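Local atomic coordinates of cytosolic protein (Streptococcus thermophilus, PDB entry 2QZI), a protein that is of unknown function, a small cytosolic protein of the DUF1827 family that binds sodium ions in the crystal. Residues 30-41 / 67-76. Numbering follows the deposited sequence. Where two conformers were deposited one is given.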
ATOM      1  N   GLU A  30       3.262  -7.215   0.326  1.00 75.53           N
ATOM      2  CA  GLU A  30       4.618  -6.699   0.220  1.00 75.94           C
ATOM      3  C   GLU A  30       4.792  -5.499   1.119  1.00 75.24           C
ATOM      4  O   GLU A  30       3.817  -4.796   1.398  1.00 74.42           O
ATOM      5  CB  GLU A  30       4.872  -6.297  -1.207  1.00 77.71           C
ATOM      6  CG  GLU A  30       4.523  -7.392  -2.150  1.00 82.13           C
ATOM      7  CD  GLU A  30       5.154  -7.216  -3.492  1.00 88.65           C
ATOM      8  OE1 GLU A  30       5.259  -6.071  -3.974  1.00 89.66           O
ATOM      9  OE2 GLU A  30       5.495  -8.250  -4.091  1.00 94.22           O
ATOM     10  N   THR A  31       6.000  -5.300   1.613  1.00 74.11           N
ATOM     11  CA  THR A  31       6.284  -4.109   2.418  1.00 74.52           C
ATOM     12  C   THR A  31       7.375  -3.247   1.787  1.00 72.95           C
ATOM     13  O   THR A  31       8.222  -3.741   1.105  1.00 71.53           O
ATOM     14  CB  THR A  31       6.730  -4.451   3.844  1.00 73.90           C
ATOM     15  OG1 THR A  31       7.815  -5.309   3.764  1.00 75.26           O
ATOM     16  CG2 THR A  31       5.629  -5.150   4.663  1.00 75.63           C
ATOM     17  N   TYR A  32       7.279  -1.922   1.971  1.00 74.55           N
ATOM     18  CA  TYR A  32       8.267  -0.969   1.432  1.00 72.17           C
ATOM     19  C   TYR A  32       8.513   0.159   2.436  1.00 73.40           C
ATOM     20  O   TYR A  32       7.601   0.571   3.171  1.00 71.61           O
ATOM     21  CB  TYR A  32       7.745  -0.284   0.167  1.00 72.22           C
ATOM     22  CG  TYR A  32       7.525  -1.194  -1.004  1.00 75.06           C
ATOM     23  CD1 TYR A  32       8.364  -1.143  -2.103  1.00 76.44           C
ATOM     24  CD2 TYR A  32       6.428  -2.116  -1.026  1.00 78.29           C
ATOM     25  CE1 TYR A  32       8.164  -1.973  -3.179  1.00 78.23           C
ATOM     26  CE2 TYR A  32       6.251  -2.984  -2.109  1.00 76.63           C
ATOM     27  CZ  TYR A  32       7.108  -2.870  -3.184  1.00 77.24           C
ATOM     28  OH  TYR A  32       6.950  -3.701  -4.273  1.00 78.80           O
ATOM     29  N   SER A  33       9.751   0.645   2.433  1.00 73.20           N
ATOM     30  CA  SER A  33      10.155   1.910   2.997  1.00 76.44           C
ATOM     31  C   SER A  33      10.073   3.041   1.967  1.00 77.56           C
ATOM     32  O   SER A  33      10.286   2.851   0.771  1.00 78.66           O
ATOM     33  CB  SER A  33      11.638   1.820   3.393  1.00 78.00           C
ATOM     34  OG  SER A  33      11.678   1.336   4.722  1.00 83.05           O
ATOM     35  N   ALA A  34       9.761   4.229   2.454  1.00 78.55           N
ATOM     36  CA  ALA A  34       9.815   5.457   1.706  1.00 77.64           C
ATOM     37  C   ALA A  34      10.503   6.412   2.712  1.00 77.38           C
ATOM     38  O   ALA A  34       9.867   7.207   3.363  1.00 77.96           O
ATOM     39  CB  ALA A  34       8.373   5.868   1.330  1.00 77.63           C
ATOM     40  N   GLY A  35      11.814   6.264   2.885  1.00 77.28           N
ATOM     41  CA  GLY A  35      12.551   6.977   3.949  1.00 76.65           C
ATOM     42  C   GLY A  35      12.145   6.374   5.288  1.00 76.62           C
ATOM     43  O   GLY A  35      12.298   5.176   5.475  1.00 77.55           O
ATOM     44  N   ASN A  36      11.602   7.172   6.207  1.00 75.56           N
ATOM     45  CA  ASN A  36      11.101   6.623   7.482  1.00 74.88           C
ATOM     46  C   ASN A  36       9.586   6.311   7.521  1.00 73.37           C
ATOM     47  O   ASN A  36       9.057   5.837   8.524  1.00 72.70           O
ATOM     48  CB  ASN A  36      11.565   7.430   8.706  1.00 76.29           C
ATOM     49  CG  ASN A  36      11.349   8.949   8.563  1.00 78.05           C
ATOM     50  OD1 ASN A  36      10.384   9.423   7.974  1.00 80.20           O
ATOM     51  ND2 ASN A  36      12.262   9.707   9.145  1.00 80.17           N
ATOM     52  N   THR A  37       8.932   6.550   6.392  1.00 71.61           N
ATOM     53  CA  THR A  37       7.581   6.118   6.130  1.00 70.08           C
ATOM     54  C   THR A  37       7.520   4.644   5.717  1.00 70.75           C
ATOM     55  O   THR A  37       8.345   4.149   4.891  1.00 65.51           O
ATOM     56  CB  THR A  37       6.933   7.054   5.058  1.00 70.87           C
ATOM     57  OG1 THR A  37       6.788   8.369   5.604  1.00 68.58           O
ATOM     58  CG2 THR A  37       5.561   6.601   4.670  1.00 67.82           C
ATOM     59  N   ASP A  38       6.538   3.928   6.284  1.00 71.58           N
ATOM     60  CA  ASP A  38       6.381   2.504   5.982  1.00 73.72           C
ATOM     61  C   ASP A  38       5.128   2.244   5.164  1.00 74.12           C
ATOM     62  O   ASP A  38       4.103   2.823   5.418  1.00 73.30           O
ATOM     63  CB  ASP A  38       6.200   1.663   7.233  1.00 75.33           C
ATOM     64  CG  ASP A  38       7.223   1.900   8.252  1.00 79.04           C
ATOM     65  OD1 ASP A  38       8.414   1.670   7.962  1.00 82.24           O
ATOM     66  OD2 ASP A  38       6.805   2.366   9.361  1.00 87.81           O
ATOM     67  N   VAL A  39       5.234   1.312   4.220  1.00 74.51           N
ATOM     68  CA  VAL A  39       4.164   1.023   3.298  1.00 75.69           C
ATOM     69  C   VAL A  39       3.992  -0.481   3.343  1.00 75.05           C
ATOM     70  O   VAL A  39       4.981  -1.232   3.431  1.00 74.98           O
ATOM     71  CB  VAL A  39       4.476   1.548   1.852  1.00 76.54           C
ATOM     72  CG1 VAL A  39       3.324   1.346   0.914  1.00 69.22           C
ATOM     73  CG2 VAL A  39       4.821   3.049   1.877  1.00 76.67           C
ATOM     74  N   VAL A  40       2.732  -0.854   3.413  1.00 75.23           N
ATOM     75  CA  VAL A  40       2.254  -2.244   3.239  1.00 75.66           C
ATOM     76  C   VAL A  40       1.358  -2.265   2.024  1.00 75.07           C
ATOM     77  O   VAL A  40       0.498  -1.452   1.909  1.00 73.22           O
ATOM     78  CB  VAL A  40       1.529  -2.818   4.500  1.00 75.23           C
ATOM     79  CG1 VAL A  40       1.166  -4.287   4.247  1.00 75.78           C
ATOM     80  CG2 VAL A  40       2.535  -2.778   5.696  1.00 75.78           C
ATOM     81  N   PHE A  41       1.654  -3.149   1.077  1.00 75.77           N
ATOM     82  CA  PHE A  41       0.867  -3.270  -0.162  1.00 75.50           C
ATOM     83  C   PHE A  41       0.316  -4.690  -0.269  1.00 76.01           C
ATOM     84  O   PHE A  41       1.084  -5.640  -0.195  1.00 76.34           O
ATOM     85  CB  PHE A  41       1.822  -3.048  -1.330  1.00 74.57           C
ATOM     86  CG  PHE A  41       1.212  -3.260  -2.695  1.00 75.33           C
ATOM     87  CD1 PHE A  41       0.071  -2.540  -3.093  1.00 73.32           C
ATOM     88  CD2 PHE A  41       1.774  -4.167  -3.593  1.00 75.67           C
ATOM     89  CE1 PHE A  41      -0.472  -2.735  -4.356  1.00 75.13           C
ATOM     90  CE2 PHE A  41       1.199  -4.403  -4.871  1.00 75.89           C
ATOM     91  CZ  PHE A  41       0.070  -3.682  -5.238  1.00 75.21           C
ATOM     92  N   ILE A  67       3.869   8.023  -3.470  1.00 70.73           N
ATOM     93  CA  ILE A  67       3.734   6.599  -3.137  1.00 69.43           C
ATOM     94  C   ILE A  67       2.611   5.973  -3.940  1.00 69.91           C
ATOM     95  O   ILE A  67       2.728   4.843  -4.458  1.00 68.45           O
ATOM     96  CB  ILE A  67       3.524   6.368  -1.620  1.00 70.38           C
ATOM     97  CG1 ILE A  67       4.882   6.650  -0.844  1.00 70.09           C
ATOM     98  CG2 ILE A  67       3.102   4.915  -1.351  1.00 64.19           C
ATOM     99  CD1 ILE A  67       4.615   6.895   0.624  1.00 69.48           C
ATOM    100  N   ARG A  68       1.548   6.741  -4.046  1.00 69.39           N
ATOM    101  CA  ARG A  68       0.366   6.271  -4.754  0.50 70.98           C
ATOM    102  C   ARG A  68       0.695   6.116  -6.228  1.00 71.15           C
ATOM    103  O   ARG A  68       0.297   5.107  -6.827  1.00 71.55           O
ATOM    104  CB  ARG A  68      -0.837   7.210  -4.574  0.50 69.94           C
ATOM    105  CG  ARG A  68      -2.114   6.643  -5.208  0.50 72.82           C
ATOM    106  CD  ARG A  68      -3.209   7.717  -5.461  0.50 71.54           C
ATOM    107  NE  ARG A  68      -4.243   7.728  -4.439  0.50 76.74           N
ATOM    108  CZ  ARG A  68      -4.523   8.750  -3.612  0.50 75.72           C
ATOM    109  NH1 ARG A  68      -5.512   8.613  -2.735  0.50 61.61           N
ATOM    110  NH2 ARG A  68      -3.806   9.889  -3.643  0.50 75.36           N
ATOM    111  N   GLU A  69       1.414   7.092  -6.811  1.00 71.08           N
ATOM    112  CA  GLU A  69       1.654   7.038  -8.234  1.00 73.39           C
ATOM    113  C   GLU A  69       2.707   5.957  -8.580  1.00 73.63           C
ATOM    114  O   GLU A  69       2.677   5.417  -9.698  1.00 75.22           O
ATOM    115  CB  GLU A  69       2.028   8.417  -8.799  1.00 75.27           C
ATOM    116  CG  GLU A  69       0.820   9.414  -8.936  1.00 81.76           C
ATOM    117  CD  GLU A  69      -0.392   8.881  -9.794  1.00 90.25           C
ATOM    118  OE1 GLU A  69      -1.578   8.993  -9.328  1.00 91.03           O
ATOM    119  OE2 GLU A  69      -0.148   8.345 -10.916  1.00 91.18           O
ATOM    120  N   PHE A  70       3.615   5.647  -7.643  1.00 71.46           N
ATOM    121  CA  PHE A  70       4.548   4.526  -7.777  1.00 70.80           C
ATOM    122  C   PHE A  70       3.812   3.188  -7.887  1.00 71.80           C
ATOM    123  O   PHE A  70       4.094   2.392  -8.765  1.00 72.97           O
ATOM    124  CB  PHE A  70       5.513   4.469  -6.584  1.00 69.94           C
ATOM    125  CG  PHE A  70       6.526   3.303  -6.659  1.00 70.01           C
ATOM    126  CD1 PHE A  70       7.730   3.444  -7.347  1.00 68.32           C
ATOM    127  CD2 PHE A  70       6.243   2.084  -6.044  1.00 70.48           C
ATOM    128  CE1 PHE A  70       8.661   2.351  -7.405  1.00 69.59           C
ATOM    129  CE2 PHE A  70       7.112   0.983  -6.126  1.00 74.36           C
ATOM    130  CZ  PHE A  70       8.352   1.122  -6.800  1.00 71.85           C
ATOM    131  N   PHE A  71       2.838   2.946  -7.017  1.00 73.15           N
ATOM    132  CA  PHE A  71       2.071   1.674  -7.056  1.00 71.94           C
ATOM    133  C   PHE A  71       1.214   1.569  -8.294  1.00 71.38           C
ATOM    134  O   PHE A  71       1.177   0.525  -8.943  1.00 70.22           O
ATOM    135  CB  PHE A  71       1.350   1.381  -5.729  1.00 71.76           C
ATOM    136  CG  PHE A  71       2.304   0.916  -4.676  1.00 70.63           C
ATOM    137  CD1 PHE A  71       2.639  -0.444  -4.548  1.00 68.86           C
ATOM    138  CD2 PHE A  71       2.950   1.845  -3.873  1.00 69.94           C
ATOM    139  CE1 PHE A  71       3.650  -0.848  -3.604  1.00 73.74           C
ATOM    140  CE2 PHE A  71       3.963   1.444  -2.952  1.00 72.81           C
ATOM    141  CZ  PHE A  71       4.296   0.099  -2.812  1.00 73.41           C
ATOM    142  N   LEU A  72       0.612   2.684  -8.668  1.00 72.83           N
ATOM    143  CA  LEU A  72      -0.275   2.726  -9.826  1.00 74.10           C
ATOM    144  C   LEU A  72       0.514   2.484 -11.090  1.00 75.37           C
ATOM    145  O   LEU A  72       0.036   1.901 -12.042  1.00 77.97           O
ATOM    146  CB  LEU A  72      -1.013   4.074  -9.898  1.00 72.34           C
ATOM    147  CG  LEU A  72      -2.229   4.143  -8.979  1.00 73.00           C
ATOM    148  CD1 LEU A  72      -2.799   5.557  -8.950  1.00 67.03           C
ATOM    149  CD2 LEU A  72      -3.350   3.087  -9.390  1.00 66.42           C
ATOM    150  N   LYS A  73       1.731   2.951 -11.117  1.00 77.09           N
ATOM    151  CA  LYS A  73       2.529   2.825 -12.305  1.00 78.83           C
ATOM    152  C   LYS A  73       3.158   1.445 -12.379  1.00 79.86           C
ATOM    153  O   LYS A  73       3.315   0.897 -13.471  1.00 81.21           O
ATOM    154  CB  LYS A  73       3.611   3.921 -12.333  1.00 78.01           C
ATOM    155  CG  LYS A  73       4.412   3.982 -13.604  1.00 79.58           C
ATOM    156  CD  LYS A  73       5.564   4.965 -13.439  1.00 83.46           C
ATOM    157  CE  LYS A  73       6.419   5.075 -14.715  1.00 88.40           C
ATOM    158  NZ  LYS A  73       5.577   5.302 -15.929  1.00 89.20           N
ATOM    159  N   ARG A  74       3.532   0.887 -11.234  1.00 81.11           N
ATOM    160  CA  ARG A  74       4.430  -0.267 -11.211  1.00 82.56           C
ATOM    161  C   ARG A  74       3.775  -1.602 -10.761  1.00 83.33           C
ATOM    162  O   ARG A  74       4.218  -2.688 -11.175  1.00 83.75           O
ATOM    163  CB  ARG A  74       5.684   0.038 -10.374  1.00 82.15           C
ATOM    164  CG  ARG A  74       6.464   1.240 -10.844  1.00 84.13           C
ATOM    165  CD  ARG A  74       7.503   0.776 -11.847  1.00 88.88           C
ATOM    166  NE  ARG A  74       7.798   1.745 -12.902  1.00 92.50           N
ATOM    167  CZ  ARG A  74       9.032   2.147 -13.228  1.00 95.88           C
ATOM    168  NH1 ARG A  74      10.106   1.660 -12.579  1.00 96.80           N
ATOM    169  NH2 ARG A  74       9.206   3.027 -14.216  1.00 94.90           N
ATOM    170  N   LYS A  75       2.733  -1.529  -9.938  1.00 83.41           N
ATOM    171  CA  LYS A  75       2.345  -2.680  -9.137  1.00 83.11           C
ATOM    172  C   LYS A  75       0.923  -3.071  -9.344  1.00 82.17           C
ATOM    173  O   LYS A  75       0.586  -4.216  -9.139  1.00 83.94           O
ATOM    174  CB  LYS A  75       2.616  -2.402  -7.652  1.00 83.22           C
ATOM    175  CG  LYS A  75       4.120  -2.093  -7.368  1.00 84.06           C
ATOM    176  CD  LYS A  75       4.973  -3.302  -7.290  1.00 86.71           C
ATOM    177  CE  LYS A  75       6.438  -2.837  -7.295  1.00 90.60           C
ATOM    178  NZ  LYS A  75       7.420  -3.884  -6.930  1.00 96.18           N
ATOM    179  N   ILE A  76       0.084  -2.125  -9.776  1.00 80.77           N
ATOM    180  CA  ILE A  76      -1.314  -2.305  -9.817  1.00 77.46           C
ATOM    181  C   ILE A  76      -1.800  -2.453 -11.275  1.00 77.94           C
ATOM    182  O   ILE A  76      -1.375  -1.727 -12.148  1.00 77.76           O
ATOM    183  CB  ILE A  76      -1.976  -1.118  -9.100  1.00 78.68           C
ATOM    184  CG1 ILE A  76      -1.805  -1.232  -7.568  1.00 75.64           C
ATOM    185  CG2 ILE A  76      -3.403  -1.024  -9.473  1.00 73.63           C
ATOM    186  CD1 ILE A  76      -2.305  -0.024  -6.758  1.00 68.36           C
TER
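Phe-71, on the helix that lies across one face of the antiparallel sheet, presses one rim of its ring, CZ, CE1 and CD1, against both Tyr-32 and Phe-41 of the hairpin 30-41. Against Tyr-32 it makes a T-shaped pair: the planes stand at 88°, and the Phe-71 rim, led by CZ, comes down over one tyrosine face, CZ lying 3.6 Å from Tyr-32 CD2. Against Phe-41 the rings are tilted by 41°, neither stacked nor perpendicular, with Phe-71 CE1 3.5 Å from Phe-41 CG. With CG anti to the backbone N (chi1 175°), the Phe-41 ring extends under the end of the helix, where Lys-75 CB and Ile-76 CG1 touch its far rim.

Aliphatic packing continues the core toward the turn. Val-39 divides its two methyls: CG1 rests 3.9 Å from Phe-71 CE2, while CG2 meets Ile-67 tip to tip. Ile-67 CD1 also reaches Ala-34 CB at 4.0 Å, on the first residue of the type II' turn that joins the strands. Leu-50 and Ile-52 of the next strand, 47-53, carry this apolar layer on beneath the helix.

The polar part is a relay at the opposite end of the hairpin. Lys-75, its chain bent at chi2, brings NZ to the edge of the tyrosine ring and donates to Tyr-32 OH at 2.7 Å. That hydroxyl in turn donates to Glu-30 OE1 at 2.9 Å, on the anti side of the carboxylate and out of its plane.

Two bonds thus grip the phenol oxygen and hold that end of the ring, while Phe-71 against its face restrains its rotation. Lysine and glutamate do not form a direct salt bridge; the hydroxyl links them, and their opposite charges probably reinforce both bonds at the margin of a largely apolar helix-on-sheet core.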